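Side-chain contacts in uncharacterized tRNA/rRNA methyltransferase HI_0380 (Haemophilus influenzae, PDB 3ILK), which probably binds RNA and methylates it with S-adenosyl-L-methionine as methyl donor, as other TrmH-family SPOUT enzymes do: residues A[80-85]-A[90-95]; A[85-90]-A[123-128]; A[130-135]-A[150-155]. All coordinates share one frame; numbering follows the deposited sequence.

Contact 1: A[80-85]-A[90-95]; sequences GTSARL and NTLIEP. With EDO (1,2-ethanediol), chain C.
With CG beside the backbone N (chi1 -79°), Leu92 sends its two methyls to Arg84 and against the chain at 82-85. The Arg84 chain is extended from CG to NE, and chi4 (-59°) turns the guanidinium so that Leu92 CD1 lies over one of its faces. In the parallel sheet of this SPOUT methyltransferase fold, strand 77-81 runs out into this part of the chain, which returns on the short edge strand 92-93. Strand 130-132 lies between these two strands.

The two branches of Leu92 have separate jobs. CD1 is 3.7 Å from Arg84 NH1 and also touches the carbonyl oxygen Leu85 O. CD2 sits 3.8 Å from Ser82 OG and makes a similar contact with Ala83 O. No hydrogen bond crosses between the two segments. The joint is van der Waals packing at the surface, with the leucine as its main apolar element. Arg84 and Leu92 run obliquely past each other. Glu94 is near the arginine, with OE1 4.5 Å from Arg84 NE, which is too long for a salt bridge but probably mildly attractive.

Arg84 is the centre of an inverse gamma turn, closed by a weak bond from Leu85 N to Ala83 O. Thr81, Ser82 and Ala83 belong to the S-adenosyl-L-methionine site by similarity. A 1,2-ethanediol molecule, probably from the crystallisation liquor, is weakly bonded to Thr81 OG1 through its O1. Asn133 ND2 donates to Ser82 O and ties Ser82 to the loop after strand 130-132. Just before the gamma turn, Ser82 OG donates to Ala83 O at 2.9 Å, tilted 20° from the carbonyl plane.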
loop_
_atom_site.group_PDB
_atom_site.type_symbol
_atom_site.label_atom_id
_atom_site.label_comp_id
_atom_site.label_asym_id
_atom_site.label_seq_id
_atom_site.Cartn_x
_atom_site.Cartn_y
_atom_site.Cartn_z
ATOM N N GLY A 80 -16.781 17.363 8.411
ATOM C CA GLY A 80 -15.855 18.555 8.155
ATOM C C GLY A 80 -14.420 18.231 8.552
ATOM O O GLY A 80 -14.168 17.552 9.554
ATOM N N THR A 81 -13.441 18.680 7.781
ATOM C CA THR A 81 -12.074 18.415 8.164
ATOM C C THR A 81 -11.768 19.403 9.296
ATOM O O THR A 81 -12.347 20.513 9.375
ATOM C CB THR A 81 -11.042 18.685 7.030
ATOM O OG1 THR A 81 -11.226 20.013 6.596
ATOM C CG2 THR A 81 -11.230 17.741 5.825
ATOM N N SER A 82 -10.883 18.984 10.187
ATOM C CA SER A 82 -10.417 19.848 11.250
ATOM C C SER A 82 -9.110 19.420 11.884
ATOM O O SER A 82 -8.750 18.234 11.870
ATOM C CB SER A 82 -11.476 20.040 12.318
ATOM O OG SER A 82 -11.525 18.986 13.228
ATOM N N ALA A 83 -8.435 20.407 12.462
ATOM C CA ALA A 83 -7.353 20.173 13.394
ATOM C C ALA A 83 -7.843 19.303 14.548
ATOM O O ALA A 83 -9.061 19.107 14.794
ATOM C CB ALA A 83 -6.784 21.501 13.931
ATOM N N ARG A 84 -6.867 18.783 15.269
ATOM C CA ARG A 84 -7.147 17.942 16.402
ATOM C C ARG A 84 -7.498 18.817 17.603
ATOM O O ARG A 84 -6.762 18.893 18.551
ATOM C CB ARG A 84 -5.965 16.979 16.654
ATOM C CG ARG A 84 -6.465 15.652 17.255
ATOM C CD ARG A 84 -5.473 14.476 17.237
ATOM N NE ARG A 84 -6.282 13.249 17.165
ATOM C CZ ARG A 84 -7.201 12.903 18.072
ATOM N NH1 ARG A 84 -7.408 13.664 19.146
ATOM N NH2 ARG A 84 -7.916 11.794 17.923
ATOM N N LEU A 85 -8.655 19.473 17.518
ATOM C CA LEU A 85 -9.183 20.385 18.518
ATOM C C LEU A 85 -9.732 19.610 19.699
ATOM O O LEU A 85 -10.634 18.767 19.539
ATOM C CB LEU A 85 -10.263 21.288 17.899
ATOM C CG LEU A 85 -9.688 22.280 16.853
ATOM C CD1 LEU A 85 -10.781 23.037 16.142
ATOM C CD2 LEU A 85 -8.750 23.261 17.524
ATOM N N ASN A 90 -14.970 14.177 21.050
ATOM C CA ASN A 90 -16.022 13.138 21.033
ATOM C C ASN A 90 -16.324 12.661 19.606
ATOM O O ASN A 90 -16.837 11.569 19.408
ATOM C CB ASN A 90 -17.305 13.696 21.622
ATOM C CG ASN A 90 -17.184 14.004 23.089
ATOM O OD1 ASN A 90 -16.489 13.296 23.855
ATOM N ND2 ASN A 90 -17.878 15.055 23.516
ATOM N N THR A 91 -15.990 13.492 18.613
ATOM C CA THR A 91 -16.450 13.262 17.242
ATOM C C THR A 91 -15.339 13.344 16.218
ATOM O O THR A 91 -15.620 13.318 15.027
ATOM C CB THR A 91 -17.491 14.329 16.809
ATOM O OG1 THR A 91 -16.927 15.647 16.975
ATOM C CG2 THR A 91 -18.841 14.202 17.610
ATOM N N LEU A 92 -14.093 13.426 16.688
ATOM C CA LEU A 92 -12.908 13.384 15.828
ATOM C C LEU A 92 -12.654 11.990 15.298
ATOM O O LEU A 92 -12.697 11.043 16.051
ATOM C CB LEU A 92 -11.664 13.802 16.615
ATOM C CG LEU A 92 -11.488 15.310 16.804
ATOM C CD1 LEU A 92 -10.453 15.461 17.948
ATOM C CD2 LEU A 92 -11.033 15.988 15.498
ATOM N N ILE A 93 -12.399 11.857 14.004
ATOM C CA ILE A 93 -12.125 10.543 13.379
ATOM C C ILE A 93 -11.008 10.743 12.385
ATOM O O ILE A 93 -10.776 11.843 12.005
ATOM C CB ILE A 93 -13.349 10.009 12.605
ATOM C CG1 ILE A 93 -13.851 11.060 11.589
ATOM C CG2 ILE A 93 -14.451 9.600 13.559
ATOM C CD1 ILE A 93 -15.043 10.575 10.853
ATOM N N GLU A 94 -10.331 9.680 11.945
ATOM C CA GLU A 94 -9.302 9.851 10.914
ATOM C C GLU A 94 -9.801 9.202 9.613
ATOM O O GLU A 94 -10.859 8.573 9.636
ATOM C CB GLU A 94 -7.971 9.250 11.385
ATOM C CG GLU A 94 -7.467 9.935 12.665
ATOM C CD GLU A 94 -6.401 9.166 13.385
ATOM O OE1 GLU A 94 -5.844 9.747 14.324
ATOM O OE2 GLU A 94 -6.090 8.010 13.019
ATOM N N PRO A 95 -9.088 9.418 8.481
ATOM C CA PRO A 95 -9.603 9.095 7.146
ATOM C C PRO A 95 -10.020 7.641 6.909
ATOM O O PRO A 95 -10.976 7.408 6.176
ATOM C CB PRO A 95 -8.414 9.421 6.243
ATOM C CG PRO A 95 -7.746 10.555 6.944
ATOM C CD PRO A 95 -7.768 10.067 8.369
HETATM C C1 EDO C . -8.811 21.648 4.196
HETATM O O1 EDO C . -8.437 20.435 4.878
HETATM C C2 EDO C . -7.595 22.583 4.020
HETATM O O2 EDO C . -6.374 21.896 4.339
#

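Contact 2: A[85-90]-A[123-128]; sequences LRHLQN and EELLKC
A 3-10 turn, residues 86-88, packs here against the short helix 122-126 in the methyltransferase fold. The turn lies in the loop between strands 77-81 and 92-93. Leu125 of the helix touches Leu85, His87 and Leu88, and its CD1 makes the closest approach to all three.

The histidine comes nearest. Its NE2 is 4.1 Å from Leu125 CD1, and the methyl lies at the ring edge, near the ring plane. The two side chains cross at about a right angle. His87 has CG between its backbone N and carbonyl carbon (chi1 83°), and this torsion swings the ring back over its own neighbour. Leu88 CG therefore sits 3.7 Å above one ring face, offset toward the rim. The ring thus has one leucine over a face and another at its edge.

Leu88 CD1 is 4.3 Å from Leu125 CD1. Leu85 CD1 reaches the same methyl at 4.4 Å. These distances describe a fairly loose apolar patch with no hydrogen bond across it. It is partly buried: Leu88 and Leu125 are inside, while Leu85 and His87 are exposed. The turn is held by Leu88 N bonding to Leu85 O.

Behind the contact, Lys127 NZ forms a salt bridge with Glu123 OE2 at 3.2 Å, from above the carboxylate plane, and another with Asp69. Glu124 bridges to Arg115, and both Glu124 and Lys127 touch Phe68 of helix 68-71. Through Leu125 and His131, helix 122-126 is also joined to strand 130-132.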
loop_
_atom_site.group_PDB
_atom_site.type_symbol
_atom_site.label_atom_id
_atom_site.label_comp_id
_atom_site.label_asym_id
_atom_site.label_seq_id
_atom_site.Cartn_x
_atom_site.Cartn_y
_atom_site.Cartn_z
ATOM N N LEU A 85 -8.655 19.473 17.518
ATOM C CA LEU A 85 -9.183 20.385 18.518
ATOM C C LEU A 85 -9.732 19.610 19.699
ATOM O O LEU A 85 -10.634 18.767 19.539
ATOM C CB LEU A 85 -10.263 21.288 17.899
ATOM C CG LEU A 85 -9.688 22.280 16.853
ATOM C CD1 LEU A 85 -10.781 23.037 16.142
ATOM C CD2 LEU A 85 -8.750 23.261 17.524
ATOM N N ARG A 86 -9.205 19.900 20.884
ATOM C CA ARG A 86 -9.623 19.161 22.077
ATOM C C ARG A 86 -11.146 19.196 22.356
ATOM O O ARG A 86 -11.687 18.204 22.829
ATOM C CB ARG A 86 -8.784 19.525 23.307
ATOM C CG ARG A 86 -9.019 20.937 23.865
ATOM C CD ARG A 86 -8.187 21.238 25.089
ATOM N NE ARG A 86 -8.386 22.638 25.464
ATOM C CZ ARG A 86 -8.136 23.169 26.660
ATOM N NH1 ARG A 86 -8.378 24.472 26.876
ATOM N NH2 ARG A 86 -7.655 22.410 27.639
ATOM N N HIS A 87 -11.846 20.298 22.041
ATOM C CA HIS A 87 -13.299 20.336 22.307
ATOM C C HIS A 87 -14.160 19.447 21.358
ATOM O O HIS A 87 -15.367 19.279 21.569
ATOM C CB HIS A 87 -13.819 21.784 22.296
ATOM C CG HIS A 87 -14.115 22.310 20.923
ATOM N ND1 HIS A 87 -13.130 22.698 20.046
ATOM C CD2 HIS A 87 -15.291 22.577 20.308
ATOM C CE1 HIS A 87 -13.682 23.156 18.935
ATOM N NE2 HIS A 87 -14.996 23.115 19.078
ATOM N N LEU A 88 -13.517 18.887 20.337
ATOM C CA LEU A 88 -14.163 18.007 19.355
ATOM C C LEU A 88 -13.859 16.558 19.570
ATOM O O LEU A 88 -14.171 15.714 18.708
ATOM C CB LEU A 88 -13.697 18.361 17.957
ATOM C CG LEU A 88 -14.075 19.788 17.525
ATOM C CD1 LEU A 88 -13.528 20.014 16.144
ATOM C CD2 LEU A 88 -15.583 19.937 17.568
ATOM N N GLN A 89 -13.210 16.282 20.694
ATOM C CA GLN A 89 -12.663 14.967 20.978
ATOM C C GLN A 89 -13.705 13.860 20.814
ATOM O O GLN A 89 -13.376 12.735 20.489
ATOM C CB GLN A 89 -12.110 14.944 22.399
ATOM C CG GLN A 89 -10.756 14.279 22.520
ATOM C CD GLN A 89 -10.747 13.069 23.463
ATOM O OE1 GLN A 89 -10.126 12.029 23.158
ATOM N NE2 GLN A 89 -11.425 13.192 24.612
ATOM N N ASN A 90 -14.970 14.177 21.050
ATOM C CA ASN A 90 -16.022 13.138 21.033
ATOM C C ASN A 90 -16.324 12.661 19.606
ATOM O O ASN A 90 -16.837 11.569 19.408
ATOM C CB ASN A 90 -17.305 13.696 21.622
ATOM C CG ASN A 90 -17.184 14.004 23.089
ATOM O OD1 ASN A 90 -16.489 13.296 23.855
ATOM N ND2 ASN A 90 -17.878 15.055 23.516
ATOM N N GLU A 123 -20.163 27.612 14.326
ATOM C CA GLU A 123 -21.416 27.186 13.673
ATOM C C GLU A 123 -21.206 26.032 12.644
ATOM O O GLU A 123 -21.923 24.985 12.712
ATOM C CB GLU A 123 -22.081 28.389 12.991
ATOM C CG GLU A 123 -23.399 28.105 12.285
ATOM C CD GLU A 123 -24.017 29.367 11.671
ATOM O OE1 GLU A 123 -23.274 30.346 11.328
ATOM O OE2 GLU A 123 -25.265 29.375 11.537
ATOM N N GLU A 124 -20.213 26.179 11.760
ATOM C CA GLU A 124 -19.929 25.145 10.740
ATOM C C GLU A 124 -19.533 23.812 11.389
ATOM O O GLU A 124 -20.086 22.775 11.004
ATOM C CB GLU A 124 -18.883 25.567 9.720
ATOM C CG GLU A 124 -19.407 26.795 8.911
ATOM C CD GLU A 124 -18.291 27.588 8.208
ATOM O OE1 GLU A 124 -17.103 27.334 8.406
ATOM O OE2 GLU A 124 -18.640 28.505 7.485
ATOM N N LEU A 125 -18.609 23.844 12.377
ATOM C CA LEU A 125 -18.248 22.622 13.148
ATOM C C LEU A 125 -19.452 21.953 13.780
ATOM O O LEU A 125 -19.571 20.713 13.747
ATOM C CB LEU A 125 -17.202 22.932 14.232
ATOM C CG LEU A 125 -15.823 23.524 13.794
ATOM C CD1 LEU A 125 -14.996 23.949 15.050
ATOM C CD2 LEU A 125 -14.987 22.571 12.925
ATOM N N LEU A 126 -20.338 22.751 14.391
ATOM C CA LEU A 126 -21.527 22.188 15.057
ATOM C C LEU A 126 -22.408 21.511 14.007
ATOM O O LEU A 126 -23.075 20.516 14.288
ATOM C CB LEU A 126 -22.322 23.270 15.837
ATOM C CG LEU A 126 -23.653 22.861 16.522
ATOM C CD1 LEU A 126 -23.446 21.780 17.561
ATOM C CD2 LEU A 126 -24.384 24.086 17.151
ATOM N N LYS A 127 -22.374 22.011 12.777
ATOM C CA LYS A 127 -23.183 21.380 11.749
ATOM C C LYS A 127 -22.582 20.109 11.124
ATOM O O LYS A 127 -23.278 19.433 10.365
ATOM C CB LYS A 127 -23.626 22.395 10.707
ATOM C CG LYS A 127 -24.598 23.458 11.250
ATOM C CD LYS A 127 -24.700 24.636 10.260
ATOM C CE LYS A 127 -25.925 25.520 10.544
ATOM N NZ LYS A 127 -25.776 26.789 9.762
ATOM N N CYS A 128 -21.362 19.729 11.508
ATOM C CA CYS A 128 -20.801 18.447 11.092
ATOM C C CYS A 128 -21.083 17.320 12.085
ATOM O O CYS A 128 -20.933 17.522 13.279
ATOM C CB CYS A 128 -19.323 18.544 10.966
ATOM S SG CYS A 128 -18.884 19.808 9.765
#

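Contact 3: A[130-135]-A[150-155]; sequences YHLNIP and QLVSYE. With EDO (1,2-ethanediol), chain D.
Leu132 and Val152 meet tip to tip, with Leu132 CD2 3.7 Å from Val152 CG2. Beside them, Ile134 CG2 lies 3.8 Å from Leu151 CD1, and these two side chains pass at a slant. Ile134 CD1 adds a longer contact of 4.4 Å to Val152 CG2, which therefore touches both Leu132 and Ile134.

The torsions divide the work of Ile134. CG2 is anti to the backbone N and reaches Leu151, while CG1 lies beside that N (chi1 -58°) and carries CD1 toward Val152. No hydrogen bond crosses the contact. It is a buried apolar seam between strand 130-132 with its following loop and helix 145-169.

Ile134 N donates an almost straight bond (171°) to O1 of a 1,2-ethanediol at 2.8 Å. By similarity, Ile134 belongs to the S-adenosyl-L-methionine site, and the small alcohol may mark that pocket.

Further out, the backbone of Leu132 bonds to Gly80 of strand 77-81 and Ser82 just after it. Its side chain also touches Pro95 and Cys98 of helix 95-104. Leu151 packs on Leu151 of the second subunit, and Glu155 makes salt bridges with Arg96 of its own chain and Arg96 of the second subunit. Strand end, the loop of the probable cofactor site and subunit-interface helix come together here, consistent with the dimeric, knotted SPOUT methyltransferase fold.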
loop_
_atom_site.group_PDB
_atom_site.type_symbol
_atom_site.label_atom_id
_atom_site.label_comp_id
_atom_site.label_asym_id
_atom_site.label_seq_id
_atom_site.Cartn_x
_atom_site.Cartn_y
_atom_site.Cartn_z
ATOM N N TYR A 130 -19.268 14.518 12.136
ATOM C CA TYR A 130 -17.956 14.025 12.549
ATOM C C TYR A 130 -16.918 14.990 12.041
ATOM O O TYR A 130 -17.195 15.804 11.121
ATOM C CB TYR A 130 -17.630 12.538 12.134
ATOM C CG TYR A 130 -18.633 11.512 12.663
ATOM C CD1 TYR A 130 -19.734 11.157 11.887
ATOM C CD2 TYR A 130 -18.480 10.906 13.932
ATOM C CE1 TYR A 130 -20.674 10.240 12.343
ATOM C CE2 TYR A 130 -19.429 9.978 14.416
ATOM C CZ TYR A 130 -20.515 9.655 13.610
ATOM O OH TYR A 130 -21.450 8.749 14.023
ATOM N N HIS A 131 -15.761 14.970 12.692
ATOM C CA HIS A 131 -14.697 15.920 12.335
ATOM C C HIS A 131 -13.488 15.138 11.959
ATOM O O HIS A 131 -13.019 14.303 12.746
ATOM C CB HIS A 131 -14.429 16.871 13.474
ATOM C CG HIS A 131 -15.668 17.601 13.908
ATOM N ND1 HIS A 131 -16.505 17.124 14.895
ATOM C CD2 HIS A 131 -16.272 18.693 13.409
ATOM C CE1 HIS A 131 -17.541 17.929 15.020
ATOM N NE2 HIS A 131 -17.422 18.892 14.130
ATOM N N LEU A 132 -12.977 15.427 10.752
ATOM C CA LEU A 132 -11.998 14.573 10.100
ATOM C C LEU A 132 -10.608 15.148 10.239
ATOM O O LEU A 132 -10.337 16.249 9.770
ATOM C CB LEU A 132 -12.388 14.352 8.634
ATOM C CG LEU A 132 -11.398 13.527 7.772
ATOM C CD1 LEU A 132 -11.255 12.163 8.384
ATOM C CD2 LEU A 132 -11.895 13.412 6.302
ATOM N N ASN A 133 -9.732 14.417 10.925
ATOM C CA ASN A 133 -8.384 14.923 11.085
ATOM C C ASN A 133 -7.437 13.952 10.425
ATOM O O ASN A 133 -7.544 12.725 10.632
ATOM C CB ASN A 133 -8.018 15.098 12.573
ATOM C CG ASN A 133 -6.576 15.524 12.755
ATOM O OD1 ASN A 133 -5.721 14.720 13.119
ATOM N ND2 ASN A 133 -6.292 16.773 12.446
ATOM N N ILE A 134 -6.473 14.487 9.688
ATOM C CA ILE A 134 -5.537 13.637 8.982
ATOM C C ILE A 134 -4.274 13.507 9.823
ATOM O O ILE A 134 -3.572 14.516 10.042
ATOM C CB ILE A 134 -5.180 14.214 7.598
ATOM C CG1 ILE A 134 -6.440 14.411 6.733
ATOM C CG2 ILE A 134 -4.180 13.283 6.895
ATOM C CD1 ILE A 134 -6.187 15.026 5.302
ATOM N N PRO A 135 -3.962 12.280 10.277
ATOM C CA PRO A 135 -2.764 12.110 11.085
ATOM C C PRO A 135 -1.563 12.674 10.303
ATOM O O PRO A 135 -1.419 12.417 9.094
ATOM C CB PRO A 135 -2.621 10.601 11.174
ATOM C CG PRO A 135 -4.007 10.096 10.970
ATOM C CD PRO A 135 -4.561 10.980 9.918
ATOM N N GLN A 150 -6.873 14.808 -2.119
ATOM C CA GLN A 150 -6.200 13.599 -2.662
ATOM C C GLN A 150 -6.267 12.482 -1.621
ATOM O O GLN A 150 -6.748 11.388 -1.928
ATOM C CB GLN A 150 -4.752 13.917 -3.031
ATOM C CG GLN A 150 -3.987 12.844 -3.868
ATOM C CD GLN A 150 -4.663 12.427 -5.175
ATOM O OE1 GLN A 150 -5.455 11.489 -5.165
ATOM N NE2 GLN A 150 -4.297 13.060 -6.325
ATOM N N LEU A 151 -5.856 12.770 -0.379
ATOM C CA LEU A 151 -5.752 11.700 0.628
ATOM C C LEU A 151 -7.099 11.197 1.037
ATOM O O LEU A 151 -7.294 9.980 1.220
ATOM C CB LEU A 151 -5.032 12.167 1.899
ATOM C CG LEU A 151 -3.533 12.393 1.935
ATOM C CD1 LEU A 151 -3.086 12.313 3.372
ATOM C CD2 LEU A 151 -2.817 11.328 1.121
ATOM N N VAL A 152 -8.058 12.098 1.179
ATOM C CA VAL A 152 -9.421 11.620 1.667
ATOM C C VAL A 152 -10.072 10.788 0.541
ATOM O O VAL A 152 -10.707 9.737 0.795
ATOM C CB VAL A 152 -10.317 12.822 2.010
ATOM C CG1 VAL A 152 -11.803 12.394 2.221
ATOM C CG2 VAL A 152 -9.767 13.564 3.226
ATOM N N SER A 153 -9.907 11.271 -0.698
ATOM C CA SER A 153 -10.447 10.592 -1.922
ATOM C C SER A 153 -9.861 9.203 -2.055
ATOM O O SER A 153 -10.580 8.231 -2.363
ATOM C CB SER A 153 -10.082 11.376 -3.204
ATOM O OG SER A 153 -10.652 12.672 -3.206
ATOM N N TYR A 154 -8.548 9.098 -1.837
ATOM C CA TYR A 154 -7.876 7.825 -1.891
ATOM C C TYR A 154 -8.480 6.838 -0.813
ATOM O O TYR A 154 -8.771 5.735 -1.116
ATOM C CB TYR A 154 -6.375 8.011 -1.722
ATOM C CG TYR A 154 -5.642 6.745 -1.300
ATOM C CD1 TYR A 154 -5.291 5.752 -2.246
ATOM C CD2 TYR A 154 -5.299 6.537 0.004
ATOM C CE1 TYR A 154 -4.625 4.599 -1.853
ATOM C CE2 TYR A 154 -4.621 5.369 0.399
ATOM C CZ TYR A 154 -4.291 4.416 -0.540
ATOM O OH TYR A 154 -3.610 3.270 -0.185
ATOM N N GLU A 155 -8.664 7.271 0.420
ATOM C CA GLU A 155 -9.204 6.386 1.463
ATOM C C GLU A 155 -10.641 6.046 1.113
ATOM O O GLU A 155 -11.074 4.927 1.318
ATOM C CB GLU A 155 -9.133 7.038 2.861
ATOM C CG GLU A 155 -7.783 6.986 3.583
ATOM C CD GLU A 155 -7.278 5.582 3.945
ATOM O OE1 GLU A 155 -6.405 5.484 4.813
ATOM O OE2 GLU A 155 -7.753 4.569 3.397
HETATM C C1 EDO D . -7.479 17.994 8.687
HETATM O O1 EDO D . -6.372 17.282 9.242
HETATM C C2 EDO D . -6.985 19.334 8.152
HETATM O O2 EDO D . -6.887 19.243 6.715
#

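How the contacts relate
Contacts 1 and 3 share the parallel sheet. Their centres are about 9 Å apart. His131 connects all three contacts: its ND1 is 2.6 Å from Thr91 OG1 of contact 1, and its NE2 is 2.8 Å from Leu125 O of contact 2, a probable hydrogen bond. Contacts 1 and 2, about 8 Å apart between centres, share Leu85 and Asn90 and meet where Ser82 OG lies 3.7 Å from Leu88 CD1. Contacts 2 and 3 are farther apart, about 16 Å between centres. Contacts 1 and 3 both hold residues assigned by similarity to the S-adenosyl-L-methionine site, while contact 2 flanks it.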